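Local structure of thermophilic dibenzothiophene desulfurization enzyme C (Paenibacillus sp. A11-2, 5XDC) at residues Ser52-Leu55 and Thr56-Ile59; Ala187-Pro190 and Ser191-Gly195; Thr349-Val352 and Ile353-Ser357. The protein probably catalyses the FMNH2- and O2-dependent oxidation of dibenzothiophene to its 5-oxide and then to the 5,5-dioxide, as a flavin monooxygenase of the DszC family. One frame throughout, in Å; residues are numbered along the deposited sequence.

Contact 1 of 3, residues Ser52-Leu55 and Thr56-Ile59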
loop_
_atom_site.group_PDB
_atom_site.type_symbol
_atom_site.label_atom_id
_atom_site.label_comp_id
_atom_site.label_asym_id
_atom_site.label_seq_id
_atom_site.Cartn_x
_atom_site.Cartn_y
_atom_site.Cartn_z
ATOM N N SER B 52 -19.002 3.784 -38.173
ATOM C CA SER B 52 -19.834 4.194 -37.049
ATOM C C SER B 52 -20.073 5.694 -37.013
ATOM O O SER B 52 -21.037 6.140 -36.377
ATOM C CB SER B 52 -19.173 3.762 -35.744
ATOM O OG SER B 52 -18.140 4.665 -35.403
ATOM N N GLY B 53 -19.218 6.484 -37.669
ATOM C CA GLY B 53 -19.285 7.926 -37.583
ATOM C C GLY B 53 -18.596 8.544 -36.379
ATOM O O GLY B 53 -18.369 9.758 -36.373
ATOM N N LEU B 54 -18.197 7.754 -35.376
ATOM C CA LEU B 54 -17.680 8.341 -34.147
ATOM C C LEU B 54 -16.341 9.061 -34.326
ATOM O O LEU B 54 -16.004 9.918 -33.502
ATOM C CB LEU B 54 -17.552 7.269 -33.059
ATOM C CG LEU B 54 -18.855 6.601 -32.614
ATOM C CD1 LEU B 54 -18.566 5.644 -31.456
ATOM C CD2 LEU B 54 -19.916 7.619 -32.225
ATOM N N LEU B 55 -15.575 8.776 -35.383
ATOM C CA LEU B 55 -14.343 9.536 -35.591
ATOM C C LEU B 55 -14.630 11.017 -35.807
ATOM O O LEU B 55 -13.731 11.848 -35.635
ATOM C CB LEU B 55 -13.545 8.973 -36.772
ATOM C CG LEU B 55 -13.064 7.521 -36.639
ATOM C CD1 LEU B 55 -12.595 6.913 -37.973
ATOM C CD2 LEU B 55 -11.937 7.403 -35.608
ATOM N N THR B 56 -15.870 11.370 -36.165
ATOM C CA THR B 56 -16.259 12.754 -36.386
ATOM C C THR B 56 -16.911 13.382 -35.155
ATOM O O THR B 56 -17.539 14.436 -35.273
ATOM C CB THR B 56 -17.216 12.857 -37.582
ATOM O OG1 THR B 56 -18.502 12.346 -37.225
ATOM C CG2 THR B 56 -16.701 12.071 -38.782
ATOM N N LEU B 57 -16.759 12.767 -33.972
ATOM C CA LEU B 57 -17.460 13.239 -32.774
ATOM C C LEU B 57 -17.268 14.726 -32.522
ATOM O O LEU B 57 -18.211 15.413 -32.110
ATOM C CB LEU B 57 -17.010 12.443 -31.537
ATOM C CG LEU B 57 -17.818 11.171 -31.267
ATOM C CD1 LEU B 57 -17.098 10.234 -30.291
ATOM C CD2 LEU B 57 -19.199 11.534 -30.703
ATOM N N LEU B 58 -16.057 15.243 -32.708
ATOM C CA LEU B 58 -15.747 16.616 -32.326
ATOM C C LEU B 58 -15.819 17.598 -33.491
ATOM O O LEU B 58 -15.643 18.803 -33.273
ATOM C CB LEU B 58 -14.358 16.702 -31.679
ATOM C CG LEU B 58 -14.206 16.017 -30.318
ATOM C CD1 LEU B 58 -12.745 16.023 -29.891
ATOM C CD2 LEU B 58 -15.072 16.681 -29.260
ATOM N N ILE B 59 -16.046 17.125 -34.710
ATOM C CA ILE B 59 -16.237 18.028 -35.842
ATOM C C ILE B 59 -17.637 18.621 -35.722
ATOM O O ILE B 59 -18.596 17.901 -35.440
ATOM C CB ILE B 59 -16.046 17.284 -37.173
ATOM C CG1 ILE B 59 -14.585 16.842 -37.339
ATOM C CG2 ILE B 59 -16.454 18.155 -38.380
ATOM C CD1 ILE B 59 -14.378 15.877 -38.496
HETATM O O HOH W 1 -13.732 14.404 -34.430
#

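Contact 2 of 3, residues Ala187-Pro190 and Ser191-Gly195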
loop_
_atom_site.group_PDB
_atom_site.type_symbol
_atom_site.label_atom_id
_atom_site.label_comp_id
_atom_site.label_asym_id
_atom_site.label_seq_id
_atom_site.Cartn_x
_atom_site.Cartn_y
_atom_site.Cartn_z
ATOM N N ALA B 187 2.692 18.864 -39.311
ATOM C CA ALA B 187 1.918 18.823 -40.544
ATOM C C ALA B 187 0.985 17.627 -40.506
ATOM O O ALA B 187 1.181 16.678 -39.739
ATOM C CB ALA B 187 2.824 18.753 -41.780
ATOM N N LEU B 188 -0.036 17.678 -41.359
ATOM C CA LEU B 188 -0.991 16.587 -41.515
ATOM C C LEU B 188 -0.927 16.145 -42.971
ATOM O O LEU B 188 -1.308 16.915 -43.865
ATOM C CB LEU B 188 -2.406 17.032 -41.137
ATOM C CG LEU B 188 -3.441 15.918 -41.074
ATOM C CD1 LEU B 188 -3.235 15.047 -39.866
ATOM C CD2 LEU B 188 -4.847 16.470 -41.041
ATOM N N ILE B 189 -0.432 14.929 -43.214
ATOM C CA ILE B 189 -0.106 14.507 -44.578
ATOM C C ILE B 189 -0.693 13.130 -44.846
ATOM O O ILE B 189 -0.929 12.333 -43.917
ATOM C CB ILE B 189 1.422 14.514 -44.831
ATOM C CG1 ILE B 189 2.142 13.456 -43.982
ATOM C CG2 ILE B 189 1.980 15.883 -44.584
ATOM C CD1 ILE B 189 3.573 13.205 -44.415
ATOM N N PRO B 190 -0.936 12.806 -46.118
ATOM C CA PRO B 190 -1.345 11.439 -46.469
ATOM C C PRO B 190 -0.267 10.433 -46.096
ATOM O O PRO B 190 0.928 10.706 -46.212
ATOM C CB PRO B 190 -1.549 11.503 -47.991
ATOM C CG PRO B 190 -1.637 12.933 -48.332
ATOM C CD PRO B 190 -0.847 13.675 -47.308
ATOM N N SER B 191 -0.702 9.249 -45.660
ATOM C CA SER B 191 0.252 8.216 -45.291
ATOM C C SER B 191 0.913 7.576 -46.506
ATOM O O SER B 191 1.941 6.916 -46.351
ATOM C CB SER B 191 -0.425 7.138 -44.439
ATOM O OG SER B 191 -1.506 6.538 -45.125
ATOM N N ASP B 192 0.358 7.751 -47.704
ATOM C CA ASP B 192 0.996 7.261 -48.922
ATOM C C ASP B 192 1.713 8.367 -49.697
ATOM O O ASP B 192 2.026 8.185 -50.878
ATOM C CB ASP B 192 -0.026 6.554 -49.815
ATOM C CG ASP B 192 -1.157 7.461 -50.267
ATOM O OD1 ASP B 192 -1.198 8.653 -49.886
ATOM O OD2 ASP B 192 -2.023 6.970 -51.019
ATOM N N ARG B 193 1.983 9.501 -49.064
ATOM C CA ARG B 193 2.880 10.490 -49.651
ATOM C C ARG B 193 4.203 9.823 -50.004
ATOM O O ARG B 193 4.725 9.006 -49.239
ATOM C CB ARG B 193 3.087 11.648 -48.672
ATOM C CG ARG B 193 4.182 12.684 -48.994
ATOM C CD ARG B 193 3.873 13.598 -50.162
ATOM N NE ARG B 193 2.481 14.046 -50.243
ATOM C CZ ARG B 193 1.959 15.050 -49.538
ATOM N NH1 ARG B 193 2.684 15.731 -48.657
ATOM N NH2 ARG B 193 0.684 15.367 -49.723
ATOM N N ALA B 194 4.736 10.148 -51.180
ATOM C CA ALA B 194 6.001 9.559 -51.620
ATOM C C ALA B 194 7.076 9.723 -50.558
ATOM O O ALA B 194 7.289 10.816 -50.031
ATOM C CB ALA B 194 6.467 10.206 -52.929
ATOM N N GLY B 195 7.761 8.621 -50.242
ATOM C CA GLY B 195 8.834 8.642 -49.278
ATOM C C GLY B 195 8.435 8.203 -47.883
ATOM O O GLY B 195 9.320 8.009 -47.041
#

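Contact 3 of 3, residues Thr349-Val352 and Ile353-Ser357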
loop_
_atom_site.group_PDB
_atom_site.type_symbol
_atom_site.label_atom_id
_atom_site.label_comp_id
_atom_site.label_asym_id
_atom_site.label_seq_id
_atom_site.Cartn_x
_atom_site.Cartn_y
_atom_site.Cartn_z
ATOM N N THR B 349 -3.616 5.287 -12.880
ATOM C CA THR B 349 -2.441 4.451 -13.112
ATOM C C THR B 349 -2.255 3.466 -11.965
ATOM O O THR B 349 -2.149 2.257 -12.184
ATOM C CB THR B 349 -1.191 5.321 -13.271
ATOM O OG1 THR B 349 -1.290 6.120 -14.463
ATOM C CG2 THR B 349 0.080 4.460 -13.357
ATOM N N ARG B 350 -2.207 3.971 -10.734
ATOM C CA ARG B 350 -2.034 3.081 -9.587
ATOM C C ARG B 350 -3.151 2.059 -9.531
ATOM O O ARG B 350 -2.908 0.867 -9.280
ATOM C CB ARG B 350 -1.994 3.886 -8.287
ATOM C CG ARG B 350 -0.853 4.901 -8.198
ATOM C CD ARG B 350 0.496 4.256 -8.447
ATOM N NE ARG B 350 1.614 5.102 -8.035
ATOM C CZ ARG B 350 2.856 4.955 -8.484
ATOM N NH1 ARG B 350 3.132 4.003 -9.367
ATOM N NH2 ARG B 350 3.823 5.757 -8.050
ATOM N N LEU B 351 -4.383 2.499 -9.798
ATOM C CA LEU B 351 -5.528 1.601 -9.705
ATOM C C LEU B 351 -5.419 0.466 -10.715
ATOM O O LEU B 351 -5.545 -0.712 -10.360
ATOM C CB LEU B 351 -6.835 2.382 -9.914
ATOM C CG LEU B 351 -8.068 1.486 -9.980
ATOM C CD1 LEU B 351 -8.208 0.698 -8.690
ATOM C CD2 LEU B 351 -9.318 2.319 -10.276
ATOM N N VAL B 352 -5.189 0.794 -11.986
ATOM C CA VAL B 352 -5.250 -0.251 -13.003
ATOM C C VAL B 352 -4.090 -1.224 -12.839
ATOM O O VAL B 352 -4.253 -2.428 -13.049
ATOM C CB VAL B 352 -5.311 0.346 -14.425
ATOM C CG1 VAL B 352 -3.996 0.974 -14.858
ATOM C CG2 VAL B 352 -5.730 -0.740 -15.414
ATOM N N ILE B 353 -2.913 -0.733 -12.437
ATOM C CA ILE B 353 -1.759 -1.619 -12.302
ATOM C C ILE B 353 -1.953 -2.576 -11.121
ATOM O O ILE B 353 -1.623 -3.765 -11.215
ATOM C CB ILE B 353 -0.462 -0.793 -12.177
ATOM C CG1 ILE B 353 -0.147 -0.051 -13.489
ATOM C CG2 ILE B 353 0.732 -1.665 -11.774
ATOM C CD1 ILE B 353 0.031 -0.944 -14.714
ATOM N N GLU B 354 -2.516 -2.087 -10.009
ATOM C CA GLU B 354 -2.777 -2.949 -8.852
ATOM C C GLU B 354 -3.875 -3.956 -9.158
ATOM O O GLU B 354 -3.732 -5.153 -8.896
ATOM C CB GLU B 354 -3.178 -2.101 -7.634
ATOM C CG GLU B 354 -2.070 -1.261 -7.086
ATOM C CD GLU B 354 -2.490 -0.447 -5.865
ATOM O OE1 GLU B 354 -3.670 -0.533 -5.459
ATOM O OE2 GLU B 354 -1.633 0.280 -5.313
ATOM N N LEU B 355 -4.982 -3.480 -9.726
ATOM C CA LEU B 355 -6.179 -4.288 -9.919
ATOM C C LEU B 355 -5.947 -5.431 -10.907
ATOM O O LEU B 355 -6.379 -6.569 -10.672
ATOM C CB LEU B 355 -7.283 -3.343 -10.392
ATOM C CG LEU B 355 -8.654 -3.760 -10.858
ATOM C CD1 LEU B 355 -9.536 -2.491 -10.799
ATOM C CD2 LEU B 355 -8.602 -4.331 -12.266
ATOM N N THR B 356 -5.275 -5.153 -12.017
ATOM C CA THR B 356 -5.138 -6.172 -13.048
ATOM C C THR B 356 -4.252 -7.319 -12.594
ATOM O O THR B 356 -4.361 -8.422 -13.143
ATOM C CB THR B 356 -4.600 -5.566 -14.349
ATOM O OG1 THR B 356 -3.369 -4.877 -14.113
ATOM C CG2 THR B 356 -5.620 -4.609 -14.947
ATOM N N SER B 357 -3.410 -7.086 -11.590
ATOM C CA SER B 357 -2.567 -8.120 -11.010
ATOM C C SER B 357 -3.249 -8.795 -9.826
ATOM O O SER B 357 -3.299 -10.026 -9.751
ATOM C CB SER B 357 -1.229 -7.519 -10.568
ATOM O OG SER B 357 -0.455 -8.481 -9.894
#

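Contact 1 of 3, residues Ser52-Leu55 and Thr56-Ile59
Thr56 folds back on Gly53 three residues earlier, and its side chain can be followed outward from the backbone. Thr56 CB lies 3.5 Å from Gly53 O. From there the branch parts: Thr56 OG1, turned between the backbone N and the carbonyl carbon (chi1 73°), donates to Gly53 O at 2.7 Å, arriving in the carbonyl plane, while the methyl Thr56 CG2 stays 3.7 Å from the same oxygen. Thr56 N also donates to Gly53 O, over 3.0 Å and from above the carbonyl plane, so one residue grips this oxygen with two bonds. The carbonyl belongs to the residue where the chain leaves helix 43-52: Gly53 has positive phi (83°), and Ser52 OG accepts from Leu54 N in an ST turn. A short 3-10 segment follows, then a type I beta turn from Thr56 to Ile59, all in the N-terminal part of the acyl-CoA dehydrogenase fold. One residue on, Leu57 N donates to Leu54 O at 3.0 Å, and Leu57 CD1 packs on Leu54 CB at 4.1 Å. A water bridges Leu55 O to Leu58 N, and His94 NE2 of helix 85-104 is also hydrogen-bonded to Leu55 O. Leu54 rests on Ala21 and Phe91, Leu57 on Ala17 and Val73.

Contact 2 of 3, residues Ala187-Pro190 and Ser191-Gly195
Ile189 and Pro190, consecutive residues where strand 184-190 runs toward a turn, are both touched by the guanidinium of Arg193, whose side chain folds back from the last position of that turn. At Ile189 the methyl CG2 lies 4.1 Å from Arg193 NH1, the two side chains crossing at about a right angle; the isoleucine also packs on Val220 and Val222. Pro190 makes the closer approach: its CD sits over one face of the guanidinium, 3.3 Å from Arg193 NH2, and its CG is 3.6 Å from that nitrogen. The arginine reaches this place with CG anti to the backbone N (chi1 170°) and a chain bent at chi2 and chi3. At another corner of the ring, Pro190 CB touches Asp192 OD1 at 3.4 Å. The proline carbonyl closes a type I beta turn from Pro190 to Arg193, Pro190 O accepting from Arg193 N at 3.3 Å, with the donor well above the carbonyl plane. This turn leads from the middle-domain strand toward strand 196-198, and Ser191 OG bonds to Ala165 O. With NH2 in a salt bridge to Glu226 and NH1 hydrogen-bonded to Val221 O, the guanidinium is probably limited in its rotation, while the Glu226 carboxylate would help balance its charge.

Contact 3 of 3, residues Thr349-Val352 and Ile353-Ser357
Two successive turns of helix 331-363 meet here, in the alpha-helical C-terminal part of the acyl-CoA dehydrogenase fold. Val352 O is the acceptor for two donors of Thr356: the backbone N at 3.1 Å and OG1 at 2.8 Å. The hydroxyl gets there because it stands between the backbone N and the carbonyl carbon (chi1 55°), folded back toward the preceding turn, and it is tilted 19° from the carbonyl plane. Thr356 CG2 then lies 3.9 Å from Val352 CG2, methyl against methyl. Around the helix, the Leu351 and Leu355 side chains cross obliquely and touch through their CD1 methyls at 4.0 Å. Regular i to i+4 backbone bonds run alongside, including Leu355 N to Leu351 O at 2.9 Å. Leu351 and Leu355 face Phe302 of helix 293-324, whereas Val352 and Thr356 look onto helices 247-276 and 376-385, so the segment is wrapped by neighbours of the helical bundle. On a further face Ile353 CG1 passes 3.3 Å from Thr349 O, and the isoleucine packs on Ser357 of the second subunit. The charged ends of Arg350 and Glu354 stay apart, Arg350 NE being 6.4 Å from Glu354 OE2. Each has another partner: Arg350 NH1 forms a salt bridge with Glu361 of the second subunit, and Glu354 OE1 one with Arg358 of its own chain.

Overall arrangement
The three contacts follow one another along the chain and fall in the N-terminal, middle and C-terminal regions of the acyl-CoA dehydrogenase fold. None touches another. Contacts 1 and 2 are the nearest pair, with centres 22 Å apart and nearest atoms about 10 Å apart; contact 3 lies across the chain's centre from both, its centre 30 Å from that of contact 1 and 38 Å from that of contact 2. Contact 1 lies near the flavin site: the Leu55 side chain is about 9 Å from that of Tyr93, an FMN-binding residue, although no FMN is bound to this chain here. The Ser191 side chain of contact 2 is about 11 Å from that of Asn126, another FMN-binding residue. In contact 3, the Ile353 side chain is about 11 Å from a bound indole.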